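Local atomic coordinates of CRISPR-associated protein, Cse1 family (Acidimicrobium ferrooxidans, PDB entry 4H3T), a protein that probably serves as the large, Cse1-type subunit of a type I-E CRISPR Cascade complex, contributing to recognition of invading DNA. Residues A[19-23]-A[40-46]; A[80-86]-A[211-216]; A[458-463]-A[494-498]. The protein carries 1 engineered substitution. All blocks are in the same frame, centred on the assembly; numbering follows the deposited sequence.

Interaction 1 (A[19-23]-A[40-46])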
# COMPACT_ATOMS: atom_id res chain seq x y z
N PRO A 19 -13.16 -11.58 4.92
CA PRO A 19 -12.65 -11.91 6.26
C PRO A 19 -12.42 -10.66 7.09
O PRO A 19 -11.75 -9.71 6.66
CB PRO A 19 -11.34 -12.67 5.98
CG PRO A 19 -11.02 -12.40 4.61
CD PRO A 19 -12.10 -11.70 3.91
N VAL A 20 -12.98 -10.65 8.27
CA VAL A 20 -12.89 -9.51 9.17
C VAL A 20 -12.57 -9.98 10.56
O VAL A 20 -12.74 -11.14 10.90
CB VAL A 20 -14.17 -8.64 9.16
CG1 VAL A 20 -14.43 -8.07 7.79
CG2 VAL A 20 -15.37 -9.43 9.66
N ARG A 21 -12.13 -9.03 11.38
CA ARG A 21 -11.92 -9.22 12.80
C ARG A 21 -12.93 -8.34 13.55
O ARG A 21 -13.02 -7.15 13.28
CB ARG A 21 -10.49 -8.85 13.17
CG ARG A 21 -10.20 -8.92 14.67
CD ARG A 21 -8.80 -8.35 14.89
NE ARG A 21 -7.75 -9.34 14.68
CZ ARG A 21 -7.40 -10.29 15.56
NH1 ARG A 21 -8.05 -10.40 16.72
NH2 ARG A 21 -6.42 -11.13 15.28
N PHE A 22 -13.71 -8.94 14.43
CA PHE A 22 -14.75 -8.26 15.18
C PHE A 22 -14.14 -7.63 16.44
O PHE A 22 -13.10 -8.09 16.90
CB PHE A 22 -15.88 -9.22 15.53
CG PHE A 22 -16.82 -9.46 14.37
CD1 PHE A 22 -17.92 -8.64 14.17
CD2 PHE A 22 -16.60 -10.50 13.47
CE1 PHE A 22 -18.76 -8.83 13.09
CE2 PHE A 22 -17.51 -10.76 12.46
CZ PHE A 22 -18.61 -9.96 12.30
N ARG A 23 -14.77 -6.58 16.98
CA ARG A 23 -14.31 -5.90 18.21
C ARG A 23 -14.33 -6.87 19.43
O ARG A 23 -13.48 -6.73 20.30
CB ARG A 23 -15.16 -4.66 18.51
CG ARG A 23 -14.88 -3.53 17.55
CD ARG A 23 -15.95 -2.46 17.63
NE ARG A 23 -15.70 -1.53 18.73
CZ ARG A 23 -16.53 -0.57 19.12
NH1 ARG A 23 -17.69 -0.37 18.49
NH2 ARG A 23 -16.20 0.22 20.14
N HIS A 40 -19.69 -0.90 12.33
CA HIS A 40 -19.37 -0.30 13.63
C HIS A 40 -18.95 -1.34 14.71
O HIS A 40 -18.51 -0.96 15.78
CB HIS A 40 -20.57 0.51 14.13
CG HIS A 40 -21.80 -0.32 14.33
ND1 HIS A 40 -22.40 -0.98 13.28
CD2 HIS A 40 -22.45 -0.63 15.48
CE1 HIS A 40 -23.43 -1.64 13.81
NE2 HIS A 40 -23.51 -1.44 15.12
N THR A 41 -19.12 -2.65 14.43
CA THR A 41 -18.79 -3.75 15.37
C THR A 41 -17.49 -4.46 14.92
O THR A 41 -17.00 -5.36 15.59
CB THR A 41 -19.94 -4.79 15.45
OG1 THR A 41 -19.96 -5.61 14.28
CG2 THR A 41 -21.30 -4.17 15.68
N ILE A 42 -16.97 -4.06 13.75
CA ILE A 42 -15.77 -4.67 13.14
C ILE A 42 -14.59 -3.80 13.33
O ILE A 42 -14.68 -2.59 13.16
CB ILE A 42 -16.09 -4.91 11.62
CG1 ILE A 42 -17.24 -5.95 11.49
CG2 ILE A 42 -14.87 -5.31 10.84
CD1 ILE A 42 -17.86 -6.07 10.05
N VAL A 43 -13.45 -4.41 13.70
CA VAL A 43 -12.16 -3.73 13.82
C VAL A 43 -11.67 -3.37 12.43
O VAL A 43 -11.33 -2.21 12.14
CB VAL A 43 -11.10 -4.60 14.58
CG1 VAL A 43 -9.69 -3.94 14.58
CG2 VAL A 43 -11.54 -4.83 16.01
N GLY A 44 -11.67 -4.36 11.57
CA GLY A 44 -11.22 -4.20 10.20
C GLY A 44 -11.10 -5.50 9.47
O GLY A 44 -11.51 -6.55 9.97
N PHE A 45 -10.57 -5.40 8.25
CA PHE A 45 -10.28 -6.54 7.40
C PHE A 45 -9.29 -7.44 8.06
O PHE A 45 -8.49 -6.98 8.80
CB PHE A 45 -9.73 -6.09 6.04
CG PHE A 45 -10.79 -5.55 5.12
CD1 PHE A 45 -11.76 -6.38 4.58
CD2 PHE A 45 -10.81 -4.20 4.77
CE1 PHE A 45 -12.75 -5.87 3.74
CE2 PHE A 45 -11.82 -3.69 3.97
CZ PHE A 45 -12.76 -4.51 3.44
N ASP A 46 -9.35 -8.76 7.79
CA ASP A 46 -8.45 -9.72 8.38
C ASP A 46 -7.97 -10.63 7.26
O ASP A 46 -8.25 -11.82 7.24
CB ASP A 46 -9.21 -10.46 9.47
CG ASP A 46 -8.39 -11.54 10.15
OD1 ASP A 46 -7.18 -11.36 10.24
OD2 ASP A 46 -8.97 -12.53 10.59
O HOH W 1 -11.23 -13.29 9.51
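Arg21 pairs with Val43 and Gly44 at once, the two-against-one match of a classic beta bulge, where strand 19-22, central in a three-stranded antiparallel sheet, runs beside outer strand 42-45. The axes of the two short strand segments approach to 4.6 Å, with 152° between their N-to-C directions. Arg21 N reaches Gly44 O at 2.9 Å, and Arg21 O accepts Val43 N at 2.8 Å. The ladder extends both ways: Asp46 N bonds to Pro19 O from above that carbonyl's plane, and Arg23 N bonds to Thr41 O. Across the non-hydrogen-bonded pair Phe22 and Ile42 the CB atoms diverge, yet Phe22 CE1 settles 3.6 Å from Ile42 CG1. The ring's edge meets Thr41 OG1, a hydroxyl bonded to Leu38 O. Ile42 CG2 lies against Val20 CB (3.8 Å), the two side chains crossing nearly at right angles. Asp46 lays its CB 3.6 Å from Val20 C; with CG anti to the backbone N (chi1 179°), its carboxylate extends to a salt bridge with Arg27 and takes a hydrogen from a water that also donates to Val20 O. Arg23 bends at chi3 (83°), bringing NH1 within 2.9 Å of His40 O, almost straight out from that carbonyl.

Interaction 2 (A[80-86]-A[211-216])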
# COMPACT_ATOMS: atom_id res chain seq x y z
N LEU A 80 -22.72 11.62 8.92
CA LEU A 80 -22.34 10.20 8.94
C LEU A 80 -21.38 9.92 10.11
O LEU A 80 -21.58 8.94 10.85
CB LEU A 80 -21.68 9.81 7.62
CG LEU A 80 -22.61 9.82 6.44
CD1 LEU A 80 -21.84 9.72 5.15
CD2 LEU A 80 -23.57 8.65 6.48
N TRP A 81 -20.37 10.78 10.30
CA TRP A 81 -19.39 10.62 11.37
C TRP A 81 -20.08 10.65 12.74
O TRP A 81 -19.75 9.82 13.57
CB TRP A 81 -18.32 11.71 11.28
CG TRP A 81 -17.21 11.51 12.26
CD1 TRP A 81 -17.08 12.11 13.49
CD2 TRP A 81 -16.15 10.54 12.18
NE1 TRP A 81 -15.96 11.64 14.13
CE2 TRP A 81 -15.39 10.65 13.36
CE3 TRP A 81 -15.74 9.62 11.20
CZ2 TRP A 81 -14.25 9.86 13.59
CZ3 TRP A 81 -14.60 8.87 11.42
CH2 TRP A 81 -13.87 8.99 12.60
N GLU A 82 -21.05 11.57 12.96
CA GLU A 82 -21.76 11.72 14.24
C GLU A 82 -22.76 10.57 14.50
O GLU A 82 -23.12 10.35 15.65
CB GLU A 82 -22.49 13.09 14.28
CG GLU A 82 -21.58 14.31 14.24
CD GLU A 82 -22.20 15.62 13.75
OE1 GLU A 82 -23.44 15.69 13.60
OE2 GLU A 82 -21.43 16.58 13.49
N ALA A 83 -23.22 9.86 13.45
CA ALA A 83 -24.12 8.71 13.63
C ALA A 83 -23.29 7.52 14.09
O ALA A 83 -22.07 7.57 13.93
CB ALA A 83 -24.86 8.40 12.32
N ASP A 84 -23.90 6.44 14.62
CA ASP A 84 -23.10 5.33 15.15
C ASP A 84 -23.09 4.08 14.27
O ASP A 84 -22.34 3.15 14.57
CB ASP A 84 -23.55 4.95 16.56
CG ASP A 84 -24.84 4.19 16.60
OD1 ASP A 84 -25.74 4.49 15.79
OD2 ASP A 84 -24.95 3.26 17.45
N ARG A 85 -23.93 4.04 13.24
CA ARG A 85 -23.98 2.90 12.34
C ARG A 85 -24.57 3.35 11.00
O ARG A 85 -25.16 4.44 10.89
CB ARG A 85 -24.80 1.76 12.99
CG ARG A 85 -26.25 2.12 13.19
CD ARG A 85 -27.15 1.04 13.81
NE ARG A 85 -26.65 0.43 15.05
CZ ARG A 85 -26.72 0.97 16.27
NH1 ARG A 85 -26.24 0.32 17.32
NH2 ARG A 85 -27.25 2.18 16.44
N PHE A 86 -24.41 2.50 10.00
CA PHE A 86 -24.98 2.74 8.68
C PHE A 86 -26.43 2.25 8.69
O PHE A 86 -26.80 1.35 9.42
CB PHE A 86 -24.17 2.05 7.57
CG PHE A 86 -22.78 2.58 7.33
CD1 PHE A 86 -22.56 3.93 7.07
CD2 PHE A 86 -21.68 1.74 7.35
CE1 PHE A 86 -21.27 4.40 6.76
CE2 PHE A 86 -20.41 2.20 7.02
CZ PHE A 86 -20.21 3.54 6.74
N ARG A 211 -16.15 1.04 10.21
CA ARG A 211 -17.01 2.18 9.89
C ARG A 211 -16.20 3.47 9.90
O ARG A 211 -16.34 4.26 8.97
CB ARG A 211 -18.19 2.27 10.85
CG ARG A 211 -19.09 3.41 10.53
CD ARG A 211 -20.44 3.25 11.17
NE ARG A 211 -21.37 4.20 10.57
CZ ARG A 211 -21.44 5.49 10.86
NH1 ARG A 211 -20.65 6.02 11.78
NH2 ARG A 211 -22.28 6.27 10.21
N GLU A 212 -15.31 3.65 10.89
CA GLU A 212 -14.39 4.81 10.93
C GLU A 212 -13.46 4.83 9.74
O GLU A 212 -13.29 5.87 9.12
CB GLU A 212 -13.51 4.81 12.17
CG GLU A 212 -14.18 5.09 13.48
CD GLU A 212 -13.18 5.26 14.61
OE1 GLU A 212 -11.95 5.30 14.34
OE2 GLU A 212 -13.64 5.34 15.77
N THR A 213 -12.84 3.68 9.43
CA THR A 213 -11.97 3.53 8.26
C THR A 213 -12.68 3.92 6.98
O THR A 213 -12.13 4.63 6.16
CB THR A 213 -11.47 2.08 8.15
OG1 THR A 213 -10.70 1.81 9.32
CG2 THR A 213 -10.69 1.79 6.87
N LEU A 214 -13.89 3.43 6.80
CA LEU A 214 -14.65 3.78 5.60
C LEU A 214 -14.93 5.28 5.53
O LEU A 214 -14.64 5.89 4.51
CB LEU A 214 -15.94 3.00 5.53
CG LEU A 214 -15.80 1.49 5.30
CD1 LEU A 214 -17.20 0.84 5.40
CD2 LEU A 214 -15.12 1.15 3.95
N LEU A 215 -15.31 5.87 6.62
CA LEU A 215 -15.56 7.33 6.65
C LEU A 215 -14.28 8.17 6.48
O LEU A 215 -14.34 9.20 5.78
CB LEU A 215 -16.29 7.71 7.92
CG LEU A 215 -17.75 7.14 8.01
CD1 LEU A 215 -18.39 7.54 9.29
CD2 LEU A 215 -18.63 7.61 6.87
N LEU A 216 -13.14 7.76 7.04
CA LEU A 216 -11.85 8.46 6.82
C LEU A 216 -11.47 8.46 5.36
O LEU A 216 -10.72 9.35 4.94
CB LEU A 216 -10.72 7.81 7.65
CG LEU A 216 -10.94 7.99 9.18
CD1 LEU A 216 -10.02 7.06 10.00
CD2 LEU A 216 -10.70 9.42 9.58
O HOH W 2 -24.95 6.50 8.92
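Leu80 O, in the last turn of helix 74-82, is gripped by three N-H groups: Arg211 NH2 at 2.8 Å, a weak bond from Arg211 NH1 at 3.2 Å, and a weak one from Ala83 N of its own segment. A side chain of helix 210-217 thus joins the last turn of helix 74-82, where the partial negative charge of a helix end would probably favour a cation. The oxygen lies in the guanidinium plane, at its edge, whereas NH2 stands tilted from the plane of the Leu80 carbonyl. Arg211 reaches this far because its chain is extended from CG to NE, with CG anti to the backbone N (chi1 -179°). The departing loop 83-86 then wraps round the group. Arg85 N sits over the centre of one guanidinium face, and Leu215 CD1 covers the opposite face nearer its rim. A water donates to Arg85 O and weakly accepts from Arg211 NH2. Phe86 supplies a cation-pi contact: Arg211 NE stands over the middle of its ring, and CZ is 4.5 Å from the centroid, the two planes inclined by 58°. Further back along the same side chain, Arg211 CG makes a CH-pi contact over the Phe86 ring. The rim of that ring is taken by Leu214 CD1, 3.8 Å from Phe86 CE2. A second apolar patch forms round Leu215, whose CD2 meets Leu80 CB at 3.8 Å. Trp81, whose ring meets that of Trp77 at a small angle between planes, presents its edge to helix 210-217: Leu215 CB lies in the indole plane, 3.8 Å from Trp81 CE3. Beside it lies Glu212, whose OE1 bonds to Gln208 N; the contact itself is Trp81 CH2 to Glu212 CG, 4.0 Å.

Interaction 3 (A[458-463]-A[494-498]). Engineered in segment 458-463: Ile459 (natural residue Leu).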
# COMPACT_ATOMS: atom_id res chain seq x y z
N GLU A 458 21.03 -3.17 10.87
CA GLU A 458 20.84 -3.61 12.26
C GLU A 458 20.35 -2.44 13.18
O GLU A 458 19.43 -2.64 13.96
CB GLU A 458 22.14 -4.22 12.82
CG GLU A 458 21.87 -4.87 14.16
CD GLU A 458 22.94 -5.87 14.57
OE1 GLU A 458 24.00 -5.97 13.89
OE2 GLU A 458 22.74 -6.50 15.63
N ILE A 459 20.94 -1.26 13.11
CA ILE A 459 20.44 -0.16 13.93
C ILE A 459 18.99 0.23 13.50
O ILE A 459 18.17 0.49 14.36
CB ILE A 459 21.38 1.07 13.98
CG1 ILE A 459 20.99 1.94 15.20
CG2 ILE A 459 21.41 1.89 12.68
CD1 ILE A 459 21.74 3.16 15.47
N TYR A 460 18.65 0.21 12.22
CA TYR A 460 17.26 0.51 11.84
C TYR A 460 16.29 -0.50 12.47
O TYR A 460 15.22 -0.10 12.94
CB TYR A 460 17.10 0.55 10.30
CG TYR A 460 17.67 1.81 9.72
CD1 TYR A 460 17.17 3.05 10.09
CD2 TYR A 460 18.61 1.77 8.69
CE1 TYR A 460 17.55 4.21 9.43
CE2 TYR A 460 19.09 2.96 8.11
CZ TYR A 460 18.57 4.18 8.52
OH TYR A 460 18.80 5.38 7.96
N GLY A 461 16.67 -1.79 12.53
CA GLY A 461 15.81 -2.81 13.12
C GLY A 461 15.60 -2.51 14.60
O GLY A 461 14.49 -2.59 15.09
N ARG A 462 16.68 -2.10 15.30
CA ARG A 462 16.63 -1.72 16.72
C ARG A 462 15.84 -0.43 16.96
O ARG A 462 15.27 -0.28 18.02
CB ARG A 462 18.04 -1.54 17.26
CG ARG A 462 18.74 -2.89 17.45
CD ARG A 462 18.46 -3.49 18.83
NE ARG A 462 19.24 -2.78 19.85
CZ ARG A 462 20.54 -2.98 20.10
NH1 ARG A 462 21.22 -3.91 19.45
NH2 ARG A 462 21.16 -2.23 21.00
N LEU A 463 15.79 0.48 15.99
CA LEU A 463 15.08 1.77 16.17
C LEU A 463 13.64 1.69 15.71
O LEU A 463 12.90 2.66 15.90
CB LEU A 463 15.83 2.90 15.41
CG LEU A 463 17.19 3.27 15.94
CD1 LEU A 463 17.82 4.35 15.10
CD2 LEU A 463 17.14 3.70 17.44
N VAL A 494 21.56 3.50 21.53
CA VAL A 494 21.50 2.31 20.69
C VAL A 494 22.77 2.25 19.84
O VAL A 494 23.41 1.21 19.78
CB VAL A 494 20.21 2.27 19.83
CG1 VAL A 494 20.26 1.12 18.82
CG2 VAL A 494 18.99 2.17 20.73
N ALA A 495 23.20 3.38 19.27
CA ALA A 495 24.38 3.40 18.38
C ALA A 495 25.66 3.05 19.14
O ALA A 495 26.46 2.26 18.63
CB ALA A 495 24.52 4.76 17.68
N ARG A 496 25.81 3.52 20.39
CA ARG A 496 27.00 3.18 21.20
C ARG A 496 27.00 1.72 21.64
O ARG A 496 28.05 1.12 21.75
CB ARG A 496 27.10 4.11 22.41
CG ARG A 496 27.52 5.51 21.96
CD ARG A 496 27.42 6.56 23.09
NE ARG A 496 28.60 7.44 23.11
CZ ARG A 496 29.68 7.29 23.88
NH1 ARG A 496 29.77 6.28 24.75
NH2 ARG A 496 30.69 8.16 23.80
N ASP A 497 25.84 1.13 21.92
CA ASP A 497 25.77 -0.29 22.25
C ASP A 497 26.24 -1.16 21.06
O ASP A 497 27.01 -2.12 21.23
CB ASP A 497 24.33 -0.67 22.61
CG ASP A 497 24.19 -2.09 23.10
OD1 ASP A 497 24.81 -2.41 24.14
OD2 ASP A 497 23.50 -2.88 22.44
N LEU A 498 25.76 -0.82 19.84
CA LEU A 498 26.21 -1.56 18.67
C LEU A 498 27.68 -1.34 18.42
O LEU A 498 28.39 -2.28 18.10
CB LEU A 498 25.39 -1.13 17.41
CG LEU A 498 24.01 -1.73 17.32
CD1 LEU A 498 23.22 -1.06 16.19
CD2 LEU A 498 24.09 -3.25 17.07
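Leu498 and Val494, one helical turn apart on helix 481-504, present their branches to Ile459 and Arg462 of helix 445-473, forming a helix-helix seam in the C-terminal helical bundle characteristic of Cse1 proteins. The axes of the two short segments come within 10.5 Å, with 136° between their N-to-C directions. Ile459, an engineered residue where the natural sequence has leucine, holds CG1 anti to the backbone N (chi1 -162°), which carries the CG1-CD1 arm over to the second helix. There CG1 meets Val494 CG1 at 3.8 Å and CD1 meets Ala495 CB at 3.9 Å. From the neighbouring turn, Leu498 CD1 presses against Ile459 CB at 3.6 Å. The other methyl of Leu498, CD2, reaches the outer margin, touching the carboxylate end of Glu458 and lying 3.8 Å from Arg462 NH1. Shortening Leu498 to alanine is likely to open a gap against Ile459 CB and to take away the methyl beside Glu458 and Arg462 NH1. Glu458 OE2 also forms a salt bridge with Arg501 of helix 481-504. Leu463 slides past Val494 in the opposite direction and continues the apolar row toward Leu490 and Val491. Above this row Arg462, modelled in two conformers, rests CB on Val494 CG1; in the one described, bends at chi2 and chi3 fold its chain across to Asp497. The guanidinium and carboxylate planes stand 66° apart, and in this conformer a salt bridge joins Arg462 NH2 to Asp497 OD2 at 2.8 Å, on the anti side and tilted out of the carboxylate plane.

Interactions 1 and 2 are neighbours, their centres 14 Å apart, and they touch where His40 CB packs on Asp84 O and its backbone N on Arg211 CB; helix 210-217 also lies against strand 42-45. Interaction 3 belongs to the distant helical part, its centre about 35 and 41 Å from the centres of the other two. The chemistry differs with the place in the fold. Interaction 1 is mainly backbone pairing, whereas interaction 2 buries an arginine among carbonyls, an aromatic face and leucines. In interaction 3 the buried contacts are between apolar side chains, with the charged groups at the margin, while interaction 2 brings charge inside.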